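Uncharacterized protein (Acinetobacter baumannii, PDB 4PUX) is of unknown function but folds as an antiparallel beta-barrel of the DUF3237 family, whose interior might hold a small ligand. Local coordinates at residues A73-R78 and L91-Y96; K17-L22 and A151-A156; S52-I57 and E82-A87. All blocks are in the same frame, centred on the assembly; numbering follows the deposited sequence.

How the contacts relate
All three contacts are antiparallel strand pairings in one curled sheet. Along the chain, strand 12-21 of contact 2 comes first and its partner 151-159 last, so contact 2 joins the two ends of the fold, while contacts 1 and 3 fall between them. Contacts 1 and 3 share strand 73-83, which pairs with 88-99 in one and with 54-67 in the other; their centres lie about 21 Å apart. Contacts 1 and 2, about 13 Å between centres, meet where Leu91 and Thr93 pack on Tyr154. Contact 3, centred about 15 Å from contact 2, touches it through Ile57 on Val20, so residues distant in sequence meet inside the barrel.

Contact 1: A73-R78 and L91-Y96; sequences AIIDTR and LQTKGY
The guanidinium of Arg78 meets water 2 at its edge, in its own plane: NE donates to the water, which also takes a hydrogen bond from Gln92 NE2, so one oxygen ties two flat groups together. Near the plane of the Tyr96 ring, at its edge, lies Ala73 O. Both features belong to an antiparallel beta hairpin of the barrel, strand 88-99 folding back on 73-83. Ile75 and Gly95 form a hydrogen-bonded pair: Ile75 N reaches Gly95 O at 2.9 Å in an almost straight bond (179°), although it comes from above the carbonyl plane, while the return bond from Gly95 N to Ile75 O is longer, 3.3 Å. Gly95 adopts a backbone conformation in which a beta carbon would collide with the carbonyl oxygen of Lys94. On the face carrying Asp76 and Lys94, the two side chains run alongside each other, but Asp76 OD2 and Lys94 NZ stay 4.5 Å apart, beyond a salt bridge. Water 1 links the groups instead, giving hydrogen bonds to Asp76 OD1 and Thr77 O and accepting one from Lys94 NZ. Lys94 is extended until its last torsion (chi4 70°), where it bends to bring NZ to this water. On the other face Ile75, Thr77 and Thr93 are buried; Ile75 packs on Phe120 and Thr93 on Ile122 of strand 118-127. Here Thr77 and Thr93 cross obliquely, each with its hydroxyl in the crowded position between backbone N and carbonyl carbon (chi1 72° in both). That shared rotamer brings the hydroxyls together in a short hydrogen bond between Thr77 OG1 and Thr93 OG1, 2.6 Å apart.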
ATOM      1  N   ALA A  73       9.026   0.429   8.731  1.00 10.50           N
ATOM      2  CA  ALA A  73       9.189   0.415   7.270  1.00 10.98           C
ATOM      3  C   ALA A  73       8.469   1.608   6.643  1.00 10.07           C
ATOM      4  O   ALA A  73       7.316   1.881   6.949  1.00 11.51           O
ATOM      5  CB  ALA A  73       8.647  -0.871   6.663  1.00 11.66           C
ATOM      6  N   ILE A  74       9.178   2.290   5.746  1.00  9.51           N
ATOM      7  CA  ILE A  74       8.657   3.425   4.991  0.50  9.38           C
ATOM      8  C   ILE A  74       8.419   2.900   3.568  1.00  9.51           C
ATOM      9  O   ILE A  74       9.375   2.404   2.916  1.00 10.08           O
ATOM     10  CB  ILE A  74       9.673   4.582   4.955  0.50 10.07           C
ATOM     11  CG1 ILE A  74      10.093   4.949   6.389  0.50 10.75           C
ATOM     12  CG2 ILE A  74       9.090   5.815   4.242  0.50 11.43           C
ATOM     13  CD1 ILE A  74      11.195   5.966   6.461  0.50 11.08           C
ATOM     14  N   ILE A  75       7.170   2.995   3.099  1.00 10.03           N
ATOM     15  CA  ILE A  75       6.731   2.433   1.818  1.00  8.76           C
ATOM     16  C   ILE A  75       6.791   3.525   0.754  1.00  9.02           C
ATOM     17  O   ILE A  75       6.315   4.646   0.975  1.00  9.04           O
ATOM     18  CB  ILE A  75       5.245   1.962   1.962  1.00 11.23           C
ATOM     19  CG1 ILE A  75       4.986   1.000   3.160  1.00 16.75           C
ATOM     20  CG2 ILE A  75       4.681   1.466   0.658  1.00 10.58           C
ATOM     21  CD1 ILE A  75       5.774  -0.107   3.243  1.00 19.70           C
ATOM     22  N   ASP A  76       7.310   3.166  -0.433  1.00  8.28           N
ATOM     23  CA  ASP A  76       7.393   4.105  -1.593  1.00  8.88           C
ATOM     24  C   ASP A  76       7.337   3.288  -2.896  1.00  8.51           C
ATOM     25  O   ASP A  76       8.329   2.652  -3.270  1.00  9.46           O
ATOM     26  CB  ASP A  76       8.658   4.963  -1.533  1.00  9.50           C
ATOM     27  CG  ASP A  76       8.651   6.116  -2.531  1.00 12.47           C
ATOM     28  OD1 ASP A  76       8.472   5.861  -3.740  1.00 11.55           O
ATOM     29  OD2 ASP A  76       8.843   7.256  -2.089  1.00 18.44           O
ATOM     30  N   THR A  77       6.156   3.190  -3.487  1.00  8.49           N
ATOM     31  CA  THR A  77       5.929   2.314  -4.623  1.00  9.22           C
ATOM     32  C   THR A  77       5.637   3.041  -5.922  1.00  8.42           C
ATOM     33  O   THR A  77       5.080   4.153  -5.950  1.00  9.20           O
ATOM     34  CB  THR A  77       4.740   1.301  -4.387  1.00  8.73           C
ATOM     35  OG1 THR A  77       3.508   2.023  -4.440  1.00  9.88           O
ATOM     36  CG2 THR A  77       4.852   0.541  -3.010  1.00 10.17           C
ATOM     37  N   ARG A  78       5.927   2.343  -7.029  1.00  8.63           N
ATOM     38  CA  ARG A  78       5.405   2.669  -8.390  1.00  9.29           C
ATOM     39  C   ARG A  78       4.966   1.348  -9.029  1.00  8.58           C
ATOM     40  O   ARG A  78       5.768   0.415  -9.063  1.00  8.98           O
ATOM     41  CB  ARG A  78       6.467   3.325  -9.267  1.00  9.60           C
ATOM     42  CG  ARG A  78       6.961   4.641  -8.733  1.00  9.54           C
ATOM     43  CD  ARG A  78       7.954   5.339  -9.681  1.00  9.53           C
ATOM     44  NE  ARG A  78       8.419   6.602  -9.090  1.00  9.73           N
ATOM     45  CZ  ARG A  78       9.284   7.441  -9.673  1.00 10.45           C
ATOM     46  NH1 ARG A  78       9.868   7.105 -10.831  1.00  9.80           N
ATOM     47  NH2 ARG A  78       9.599   8.598  -9.077  1.00 12.25           N
ATOM     48  N   LEU A  91      -0.039   3.857 -10.610  1.00  7.63           N
ATOM     49  CA  LEU A  91      -0.294   4.006  -9.185  1.00  8.39           C
ATOM     50  C   LEU A  91       1.034   4.223  -8.427  1.00  8.85           C
ATOM     51  O   LEU A  91       2.017   3.462  -8.634  1.00  9.25           O
ATOM     52  CB  LEU A  91      -1.038   2.732  -8.666  1.00  8.83           C
ATOM     53  CG  LEU A  91      -1.336   2.669  -7.155  1.00  9.07           C
ATOM     54  CD1 LEU A  91      -2.162   3.833  -6.692  1.00 10.30           C
ATOM     55  CD2 LEU A  91      -2.019   1.332  -6.802  1.00 11.20           C
ATOM     56  N   GLN A  92       0.996   5.159  -7.477  1.00  8.96           N
ATOM     57  CA  GLN A  92       2.054   5.404  -6.477  1.00  8.88           C
ATOM     58  C   GLN A  92       1.418   5.281  -5.084  1.00  9.24           C
ATOM     59  O   GLN A  92       0.393   5.912  -4.821  1.00 10.96           O
ATOM     60  CB  GLN A  92       2.666   6.797  -6.632  1.00  9.95           C
ATOM     61  CG  GLN A  92       3.388   7.016  -7.958  1.00 10.87           C
ATOM     62  CD  GLN A  92       3.623   8.478  -8.268  1.00 12.02           C
ATOM     63  OE1 GLN A  92       2.791   9.149  -8.957  1.00 14.62           O
ATOM     64  NE2 GLN A  92       4.635   9.027  -7.661  1.00 11.25           N
ATOM     65  N   THR A  93       2.030   4.484  -4.198  1.00  9.76           N
ATOM     66  CA  THR A  93       1.606   4.441  -2.802  1.00  8.94           C
ATOM     67  C   THR A  93       2.796   4.827  -1.900  1.00  8.98           C
ATOM     68  O   THR A  93       3.971   4.597  -2.221  1.00 11.03           O
ATOM     69  CB  THR A  93       1.019   3.075  -2.373  1.00  9.70           C
ATOM     70  OG1 THR A  93       2.071   2.104  -2.284  1.00 11.37           O
ATOM     71  CG2 THR A  93      -0.041   2.571  -3.370  1.00  9.18           C
ATOM     72  N   LYS A  94       2.456   5.408  -0.769  1.00  9.45           N
ATOM     73  CA  LYS A  94       3.388   5.838   0.277  1.00  9.25           C
ATOM     74  C   LYS A  94       2.749   5.562   1.634  1.00 10.37           C
ATOM     75  O   LYS A  94       1.532   5.623   1.781  1.00 11.68           O
ATOM     76  CB  LYS A  94       3.728   7.322   0.135  1.00 12.09           C
ATOM     77  CG  LYS A  94       4.583   7.653  -1.135  1.00 15.05           C
ATOM     78  CD  LYS A  94       4.813   9.093  -1.299  1.00 18.58           C
ATOM     79  CE  LYS A  94       5.771   9.387  -2.452  1.00 16.05           C
ATOM     80  NZ  LYS A  94       5.163   9.090  -3.801  1.00 14.55           N
ATOM     81  N   GLY A  95       3.567   5.272   2.629  1.00 10.10           N
ATOM     82  CA  GLY A  95       3.038   5.092   3.966  1.00 10.53           C
ATOM     83  C   GLY A  95       3.994   4.375   4.902  1.00  9.26           C
ATOM     84  O   GLY A  95       5.210   4.436   4.705  1.00 10.27           O
ATOM     85  N   TYR A  96       3.423   3.713   5.919  1.00 10.01           N
ATOM     86  CA  TYR A  96       4.200   3.170   7.039  1.00 11.49           C
ATOM     87  C   TYR A  96       3.704   1.800   7.437  1.00  9.81           C
ATOM     88  O   TYR A  96       2.466   1.544   7.424  1.00 10.46           O
ATOM     89  CB  TYR A  96       4.099   4.075   8.297  1.00 11.69           C
ATOM     90  CG  TYR A  96       4.538   5.508   8.098  1.00 10.29           C
ATOM     91  CD1 TYR A  96       5.874   5.807   7.790  1.00 11.54           C
ATOM     92  CD2 TYR A  96       3.627   6.566   8.208  1.00 11.34           C
ATOM     93  CE1 TYR A  96       6.288   7.125   7.629  1.00 13.19           C
ATOM     94  CE2 TYR A  96       4.017   7.889   8.019  1.00 15.07           C
ATOM     95  CZ  TYR A  96       5.350   8.171   7.754  1.00 13.86           C
ATOM     96  OH  TYR A  96       5.766   9.480   7.566  1.00 17.63           O
TER
HETATM   97  O   HOH W   1       5.981   6.460  -4.728  1.00 12.10           O
HETATM   98  O   HOH W   2       6.965   7.901  -6.989  1.00 13.64           O

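Contact 2: K17-L22 and A151-A156; sequences KFSVDL and AVIYDA
Phe18 leaves strand 12-21 toward the barrel interior, where this strand pairs antiparallel with 151-159 and so joins the two ends of the fold. Its CB sits over the centre of the Tyr154 ring, a CH-pi contact 3.6 Å from the centroid. CG, anti to the carbonyl carbon (chi1 -75°), lies over Tyr154 CZ and CE1. From there CD1 and CE1 run on to Ala156 CB, while CD2 and CE2 pass Tyr154 OH, which stands over the Phe18 face, offset toward its rim. The ring planes are only 5° apart but slid until they barely overlap, with centroids separated by 4.7 Å. Tyr154 reaches this place with CG in the crowded position between backbone N and carbonyl carbon (chi1 68°); its hydroxyl is hydrogen-bonded to Tyr79 OH. Val20 CG2 adds an oblique contact at Tyr154 CE2. Paired backbone bonds frame the ring pair: Phe18 N meets Tyr154 O at 2.8 Å, nearly along the C=O axis, and Tyr154 N returns to Phe18 O. On the face carrying Lys17 and Ile153, the lysine chain crosses the isoleucine obliquely, its CE 3.5 Å from Ile153 CG2.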
ATOM      1  N   LYS A  17     -10.802  -3.692  -3.291  1.00 10.93           N
ATOM      2  CA  LYS A  17      -9.882  -4.566  -2.547  0.60 10.95           C
ATOM      3  C   LYS A  17      -8.764  -5.005  -3.485  1.00  9.67           C
ATOM      4  O   LYS A  17      -9.018  -5.555  -4.549  1.00 10.86           O
ATOM      5  CB  LYS A  17     -10.585  -5.790  -1.976  0.60 12.13           C
ATOM      6  CG  LYS A  17      -9.611  -6.738  -1.218  0.60 13.90           C
ATOM      7  CD  LYS A  17     -10.392  -7.900  -0.535  0.60 19.69           C
ATOM      8  CE  LYS A  17      -9.545  -8.655   0.481  0.60 24.83           C
ATOM      9  NZ  LYS A  17     -10.390  -9.181   1.607  0.60 32.45           N
ATOM     10  N   PHE A  18      -7.536  -4.688  -3.100  1.00 10.45           N
ATOM     11  CA  PHE A  18      -6.312  -5.009  -3.828  1.00  9.25           C
ATOM     12  C   PHE A  18      -5.604  -6.210  -3.214  1.00 10.34           C
ATOM     13  O   PHE A  18      -5.458  -6.299  -1.966  1.00 12.42           O
ATOM     14  CB  PHE A  18      -5.328  -3.820  -3.812  1.00 10.39           C
ATOM     15  CG  PHE A  18      -5.709  -2.666  -4.736  1.00  9.63           C
ATOM     16  CD1 PHE A  18      -6.799  -1.829  -4.445  1.00  9.32           C
ATOM     17  CD2 PHE A  18      -4.973  -2.411  -5.901  1.00 10.71           C
ATOM     18  CE1 PHE A  18      -7.142  -0.755  -5.280  1.00 11.19           C
ATOM     19  CE2 PHE A  18      -5.328  -1.329  -6.750  1.00 10.01           C
ATOM     20  CZ  PHE A  18      -6.428  -0.526  -6.445  1.00 11.36           C
ATOM     21  N   SER A  19      -5.087  -7.043  -4.092  1.00  9.49           N
ATOM     22  CA  SER A  19      -4.266  -8.188  -3.726  0.70  9.72           C
ATOM     23  C   SER A  19      -2.989  -8.098  -4.583  1.00  9.91           C
ATOM     24  O   SER A  19      -3.042  -8.341  -5.779  1.00 11.51           O
ATOM     25  CB  SER A  19      -5.073  -9.490  -3.942  0.70 11.24           C
ATOM     26  OG  SER A  19      -6.307  -9.436  -3.211  0.70 13.25           O
ATOM     27  N   VAL A  20      -1.882  -7.689  -3.979  1.00 10.48           N
ATOM     28  CA  VAL A  20      -0.615  -7.451  -4.684  1.00 10.87           C
ATOM     29  C   VAL A  20       0.300  -8.669  -4.509  1.00 11.19           C
ATOM     30  O   VAL A  20       0.562  -9.131  -3.378  1.00 15.89           O
ATOM     31  CB  VAL A  20       0.117  -6.174  -4.160  1.00 11.99           C
ATOM     32  CG1 VAL A  20       1.307  -5.863  -5.069  1.00 13.81           C
ATOM     33  CG2 VAL A  20      -0.861  -4.942  -4.072  1.00 11.42           C
ATOM     34  N   ASP A  21       0.788  -9.166  -5.635  1.00  9.38           N
ATOM     35  CA  ASP A  21       1.719 -10.320  -5.648  1.00  9.08           C
ATOM     36  C   ASP A  21       3.171  -9.778  -5.666  1.00 11.33           C
ATOM     37  O   ASP A  21       3.498  -8.881  -6.464  1.00 11.22           O
ATOM     38  CB  ASP A  21       1.488 -11.177  -6.887  1.00 10.43           C
ATOM     39  CG  ASP A  21       0.235 -12.025  -6.797  1.00 14.81           C
ATOM     40  OD1 ASP A  21      -0.199 -12.314  -5.680  1.00 14.31           O
ATOM     41  OD2 ASP A  21      -0.333 -12.415  -7.853  1.00 20.63           O
ATOM     42  N   LEU A  22       4.022 -10.369  -4.812  1.00 10.96           N
ATOM     43  CA  LEU A  22       5.458 -10.012  -4.681  1.00  9.68           C
ATOM     44  C   LEU A  22       6.290 -11.285  -4.967  1.00 11.05           C
ATOM     45  O   LEU A  22       7.084 -11.731  -4.129  1.00 12.95           O
ATOM     46  CB  LEU A  22       5.733  -9.489  -3.267  1.00 11.44           C
ATOM     47  CG  LEU A  22       4.773  -8.421  -2.780  1.00 11.32           C
ATOM     48  CD1 LEU A  22       5.080  -8.095  -1.327  1.00 13.78           C
ATOM     49  CD2 LEU A  22       4.840  -7.175  -3.661  1.00 12.19           C
ATOM     50  N   ALA A 151       2.955 -11.316  -0.442  1.00 12.07           N
ATOM     51  CA  ALA A 151       1.748 -10.619  -0.930  1.00 13.10           C
ATOM     52  C   ALA A 151       1.355  -9.554   0.072  1.00 10.46           C
ATOM     53  O   ALA A 151       1.707  -9.621   1.251  1.00 12.50           O
ATOM     54  CB  ALA A 151       0.573 -11.604  -1.105  1.00 12.79           C
ATOM     55  N   VAL A 152       0.716  -8.505  -0.426  1.00  9.78           N
ATOM     56  CA  VAL A 152       0.052  -7.500   0.405  1.00 11.63           C
ATOM     57  C   VAL A 152      -1.416  -7.390  -0.047  1.00 11.41           C
ATOM     58  O   VAL A 152      -1.713  -7.270  -1.251  1.00 12.64           O
ATOM     59  CB  VAL A 152       0.729  -6.113   0.280  1.00 13.90           C
ATOM     60  CG1 VAL A 152      -0.079  -5.028   1.030  1.00 13.48           C
ATOM     61  CG2 VAL A 152       2.145  -6.181   0.816  1.00 15.11           C
ATOM     62  N   ILE A 153      -2.319  -7.481   0.908  1.00 11.99           N
ATOM     63  CA  ILE A 153      -3.757  -7.301   0.694  0.70 12.11           C
ATOM     64  C   ILE A 153      -4.153  -5.974   1.326  1.00 10.40           C
ATOM     65  O   ILE A 153      -3.776  -5.700   2.486  1.00 12.67           O
ATOM     66  CB  ILE A 153      -4.592  -8.398   1.438  0.70 14.90           C
ATOM     67  CG1 ILE A 153      -4.063  -9.806   1.135  0.70 19.89           C
ATOM     68  CG2 ILE A 153      -6.100  -8.261   1.106  0.70 15.39           C
ATOM     69  CD1 ILE A 153      -4.159 -10.200  -0.279  0.70 23.86           C
ATOM     70  N   TYR A 154      -4.902  -5.141   0.619  1.00 11.11           N
ATOM     71  CA  TYR A 154      -5.397  -3.899   1.221  1.00 11.27           C
ATOM     72  C   TYR A 154      -6.737  -3.449   0.688  1.00  9.21           C
ATOM     73  O   TYR A 154      -7.111  -3.758  -0.458  1.00 10.54           O
ATOM     74  CB  TYR A 154      -4.354  -2.780   1.101  1.00 10.05           C
ATOM     75  CG  TYR A 154      -4.015  -2.220  -0.303  1.00  9.73           C
ATOM     76  CD1 TYR A 154      -4.783  -1.161  -0.880  1.00  8.99           C
ATOM     77  CD2 TYR A 154      -2.892  -2.637  -0.980  1.00 10.30           C
ATOM     78  CE1 TYR A 154      -4.431  -0.555  -2.078  1.00 10.50           C
ATOM     79  CE2 TYR A 154      -2.523  -2.059  -2.175  1.00 10.11           C
ATOM     80  CZ  TYR A 154      -3.285  -1.006  -2.724  1.00  9.01           C
ATOM     81  OH  TYR A 154      -2.892  -0.445  -3.930  1.00 10.40           O
ATOM     82  N   ASP A 155      -7.491  -2.803   1.550  1.00 10.04           N
ATOM     83  CA  ASP A 155      -8.752  -2.160   1.196  1.00 10.12           C
ATOM     84  C   ASP A 155      -8.480  -0.675   0.875  1.00  9.79           C
ATOM     85  O   ASP A 155      -7.936   0.057   1.719  1.00 10.52           O
ATOM     86  CB  ASP A 155      -9.746  -2.239   2.365  1.00 13.20           C
ATOM     87  CG  ASP A 155     -10.190  -3.652   2.690  1.00 15.46           C
ATOM     88  OD1 ASP A 155     -10.216  -4.523   1.796  1.00 17.30           O
ATOM     89  OD2 ASP A 155     -10.531  -3.888   3.858  1.00 20.40           O
ATOM     90  N   ALA A 156      -8.770  -0.278  -0.348  1.00 10.73           N
ATOM     91  CA  ALA A 156      -8.639   1.104  -0.810  1.00  9.81           C
ATOM     92  C   ALA A 156      -9.946   1.879  -0.677  1.00  9.48           C
ATOM     93  O   ALA A 156     -11.029   1.327  -0.957  1.00  9.75           O
ATOM     94  CB  ALA A 156      -8.179   1.135  -2.243  1.00 11.50           C
TER

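Contact 3: S52-I57 and E82-A87; sequences SLKGRI and ETDDGA. With EDO (1,2-ethanediol), chain B; EDO (1,2-ethanediol), chain E.
The far end of the antiparallel hairpin formed by strands 54-67 and 73-83 is held here, where the second strand runs into a type I beta turn, Thr83 to Gly86. Arg56 and Glu82 form a hydrogen-bonded pair: Glu82 N meets Arg56 O at 2.8 Å, nearly along the C=O axis, and Arg56 N donates back to Glu82 O in the carbonyl plane. The same two residues make a salt bridge. Both side chains lie alongside, Arg56 extended from CG to NE, and its NE (3.0 Å) and NH2 (3.1 Å) converge on the single oxygen Glu82 OE1, which lies at the guanidinium edge, in its plane. NH2 uses the syn lone pair of OE1, and the guanidinium and carboxylate planes are turned 32° apart. The 1,2-ethanediol of chain B, probably from the crystallisation liquor, adds a weak hydrogen bond to OE1. At Gly55 the backbones draw close, its CA 4.1 Å from Thr83 CA; a CB there would clash with Glu82 O and Thr83 CA. Next to this pair, Asp84 N donates to Lys54 O, and water 3 bridges Lys54 N and Asp84 OD1. Around the turn, the Thr83 hydroxyl (chi1 67°) donates to Asp85 OD1 at 2.7 Å, on the anti lone pair, and accepts from Ala87 N; Gly86 N closes the turn on Thr83 O. Asp85 is held further by Lys132 and Tyr133. Leu53 CD1 packs across Thr83 CG2, and Leu53 continues onto Phe48 of strand 36-49 and Leu15 of strand 12-21, joining the hairpin end to the neighbouring strands of the barrel.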
ATOM      1  N   SER A  52     -16.750   0.040  -8.762  1.00 15.37           N
ATOM      2  CA  SER A  52     -16.492   0.941  -9.897  0.50 18.46           C
ATOM      3  C   SER A  52     -15.112   0.756 -10.514  1.00 14.96           C
ATOM      4  O   SER A  52     -14.747   1.485 -11.441  1.00 17.77           O
ATOM      5  CB  SER A  52     -16.621   2.416  -9.441  0.50 21.09           C
ATOM      6  OG  SER A  52     -15.453   2.888  -8.745  0.50 24.80           O
ATOM      7  N   LEU A  53     -14.358  -0.215 -10.003  1.00 10.97           N
ATOM      8  CA  LEU A  53     -12.946  -0.402 -10.396  1.00 11.02           C
ATOM      9  C   LEU A  53     -12.525  -1.863 -10.203  1.00 10.39           C
ATOM     10  O   LEU A  53     -12.506  -2.379  -9.077  1.00 12.10           O
ATOM     11  CB  LEU A  53     -12.046   0.489  -9.541  1.00 11.63           C
ATOM     12  CG  LEU A  53     -10.562   0.506  -9.914  1.00 11.96           C
ATOM     13  CD1 LEU A  53     -10.303   1.138 -11.288  1.00 12.53           C
ATOM     14  CD2 LEU A  53      -9.703   1.193  -8.844  1.00 13.36           C
ATOM     15  N   LYS A  54     -12.213  -2.522 -11.338  1.00 10.25           N
ATOM     16  CA  LYS A  54     -11.897  -3.961 -11.352  1.00  9.40           C
ATOM     17  C   LYS A  54     -10.806  -4.192 -12.393  1.00  9.35           C
ATOM     18  O   LYS A  54     -10.810  -3.556 -13.442  1.00 11.11           O
ATOM     19  CB  LYS A  54     -13.143  -4.779 -11.791  1.00 12.38           C
ATOM     20  CG  LYS A  54     -14.386  -4.673 -10.913  1.00 13.02           C
ATOM     21  CD  LYS A  54     -15.558  -5.464 -11.521  1.00 14.03           C
ATOM     22  CE  LYS A  54     -16.797  -5.434 -10.574  1.00 19.53           C
ATOM     23  NZ  LYS A  54     -17.364  -4.085 -10.493  1.00 21.29           N
ATOM     24  N   GLY A  55      -9.909  -5.131 -12.125  1.00  8.77           N
ATOM     25  CA  GLY A  55      -8.844  -5.478 -13.061  1.00  9.65           C
ATOM     26  C   GLY A  55      -7.664  -6.198 -12.440  1.00  9.56           C
ATOM     27  O   GLY A  55      -7.802  -6.878 -11.408  1.00 10.20           O
ATOM     28  N   ARG A  56      -6.510  -6.067 -13.086  1.00  9.31           N
ATOM     29  CA  ARG A  56      -5.289  -6.752 -12.665  1.00 10.55           C
ATOM     30  C   ARG A  56      -4.100  -5.786 -12.577  1.00  9.06           C
ATOM     31  O   ARG A  56      -4.084  -4.692 -13.194  1.00  9.92           O
ATOM     32  CB  ARG A  56      -4.942  -7.935 -13.579  1.00 11.86           C
ATOM     33  CG  ARG A  56      -4.452  -7.577 -14.960  1.00 12.26           C
ATOM     34  CD  ARG A  56      -4.252  -8.847 -15.802  1.00 12.87           C
ATOM     35  NE  ARG A  56      -3.777  -8.497 -17.143  1.00 13.17           N
ATOM     36  CZ  ARG A  56      -2.814  -9.093 -17.819  1.00 15.41           C
ATOM     37  NH1 ARG A  56      -2.259 -10.208 -17.364  1.00 22.59           N
ATOM     38  NH2 ARG A  56      -2.477  -8.626 -19.032  1.00 13.35           N
ATOM     39  N   ILE A  57      -3.132  -6.188 -11.770  1.00 10.08           N
ATOM     40  CA  ILE A  57      -1.869  -5.498 -11.640  1.00  9.05           C
ATOM     41  C   ILE A  57      -0.909  -6.157 -12.611  1.00  9.82           C
ATOM     42  O   ILE A  57      -0.781  -7.371 -12.640  1.00  9.68           O
ATOM     43  CB  ILE A  57      -1.350  -5.557 -10.167  1.00  9.08           C
ATOM     44  CG1 ILE A  57      -2.322  -4.816  -9.244  1.00 12.24           C
ATOM     45  CG2 ILE A  57       0.074  -5.020 -10.013  1.00 10.04           C
ATOM     46  CD1 ILE A  57      -2.142  -5.137  -7.771  1.00 11.50           C
ATOM     47  N   GLU A  82      -4.229  -2.459 -14.924  1.00  9.00           N
ATOM     48  CA  GLU A  82      -4.987  -2.642 -16.166  1.00  9.37           C
ATOM     49  C   GLU A  82      -6.423  -3.011 -15.790  1.00  7.84           C
ATOM     50  O   GLU A  82      -6.673  -4.063 -15.221  1.00  9.68           O
ATOM     51  CB  GLU A  82      -4.381  -3.692 -17.091  1.00 10.40           C
ATOM     52  CG  GLU A  82      -5.158  -3.875 -18.398  1.00 11.17           C
ATOM     53  CD  GLU A  82      -4.668  -5.013 -19.300  1.00 13.70           C
ATOM     54  OE1 GLU A  82      -4.298  -6.072 -18.789  1.00 17.16           O
ATOM     55  OE2 GLU A  82      -4.788  -4.899 -20.556  1.00 18.77           O
ATOM     56  N   THR A  83      -7.374  -2.099 -16.054  1.00  8.26           N
ATOM     57  CA  THR A  83      -8.750  -2.400 -15.712  1.00  8.69           C
ATOM     58  C   THR A  83      -9.328  -3.489 -16.625  1.00  9.31           C
ATOM     59  O   THR A  83      -8.805  -3.777 -17.714  1.00  9.21           O
ATOM     60  CB  THR A  83      -9.683  -1.130 -15.806  1.00  9.82           C
ATOM     61  OG1 THR A  83      -9.792  -0.723 -17.182  1.00 10.09           O
ATOM     62  CG2 THR A  83      -9.126  -0.043 -14.915  1.00 10.25           C
ATOM     63  N   ASP A  84     -10.423  -4.087 -16.164  1.00 10.42           N
ATOM     64  CA  ASP A  84     -11.130  -5.099 -16.946  1.00 10.27           C
ATOM     65  C   ASP A  84     -11.514  -4.634 -18.360  1.00 11.01           C
ATOM     66  O   ASP A  84     -11.481  -5.423 -19.290  1.00 12.96           O
ATOM     67  CB  ASP A  84     -12.325  -5.687 -16.159  1.00 11.00           C
ATOM     68  CG  ASP A  84     -13.405  -4.651 -15.771  1.00 12.08           C
ATOM     69  OD1 ASP A  84     -13.229  -3.427 -15.956  1.00 13.00           O
ATOM     70  OD2 ASP A  84     -14.473  -5.133 -15.278  1.00 14.93           O
ATOM     71  N   ASP A  85     -11.830  -3.332 -18.511  1.00 11.11           N
ATOM     72  CA  ASP A  85     -12.156  -2.740 -19.802  1.00 12.71           C
ATOM     73  C   ASP A  85     -10.977  -2.096 -20.567  1.00 13.09           C
ATOM     74  O   ASP A  85     -11.207  -1.357 -21.542  1.00 16.79           O
ATOM     75  CB  ASP A  85     -13.409  -1.834 -19.744  1.00 13.16           C
ATOM     76  CG  ASP A  85     -13.348  -0.734 -18.694  1.00 15.33           C
ATOM     77  OD1 ASP A  85     -12.455  -0.678 -17.839  1.00 13.61           O
ATOM     78  OD2 ASP A  85     -14.259   0.142 -18.746  1.00 24.64           O
ATOM     79  N   GLY A  86      -9.740  -2.305 -20.072  1.00 10.65           N
ATOM     80  CA  GLY A  86      -8.533  -1.996 -20.834  1.00 11.70           C
ATOM     81  C   GLY A  86      -7.823  -0.681 -20.571  1.00 13.76           C
ATOM     82  O   GLY A  86      -6.847  -0.363 -21.266  1.00 16.91           O
ATOM     83  N   ALA A  87      -8.254   0.071 -19.573  1.00 10.79           N
ATOM     84  CA  ALA A  87      -7.576   1.322 -19.210  1.00 10.19           C
ATOM     85  C   ALA A  87      -6.308   1.048 -18.369  1.00 11.35           C
ATOM     86  O   ALA A  87      -6.272   0.080 -17.589  1.00 10.65           O
ATOM     87  CB  ALA A  87      -8.524   2.230 -18.417  1.00 11.74           C
TER
HETATM   88  C1  EDO B 201      -7.794  -7.518 -16.734  0.50 22.13           C
HETATM   89  O1  EDO B 201      -6.753  -7.864 -17.675  0.50 18.83           O
HETATM   90  C2  EDO B 201      -8.798  -8.686 -16.623  0.50 22.12           C
HETATM   91  O2  EDO B 201      -9.913  -8.289 -15.795  0.50 18.79           O
HETATM   92  C1  EDO E 204     -11.120   2.653 -21.281  1.00 43.11           C
HETATM   93  O1  EDO E 204     -10.819   4.047 -21.241  1.00 42.71           O
HETATM   94  C2  EDO E 204     -12.109   2.379 -20.171  1.00 39.11           C
HETATM   95  O2  EDO E 204     -13.440   2.729 -20.597  1.00 53.57           O
HETATM   96  O   HOH W   3     -13.395  -1.466 -13.836  1.00 13.68           O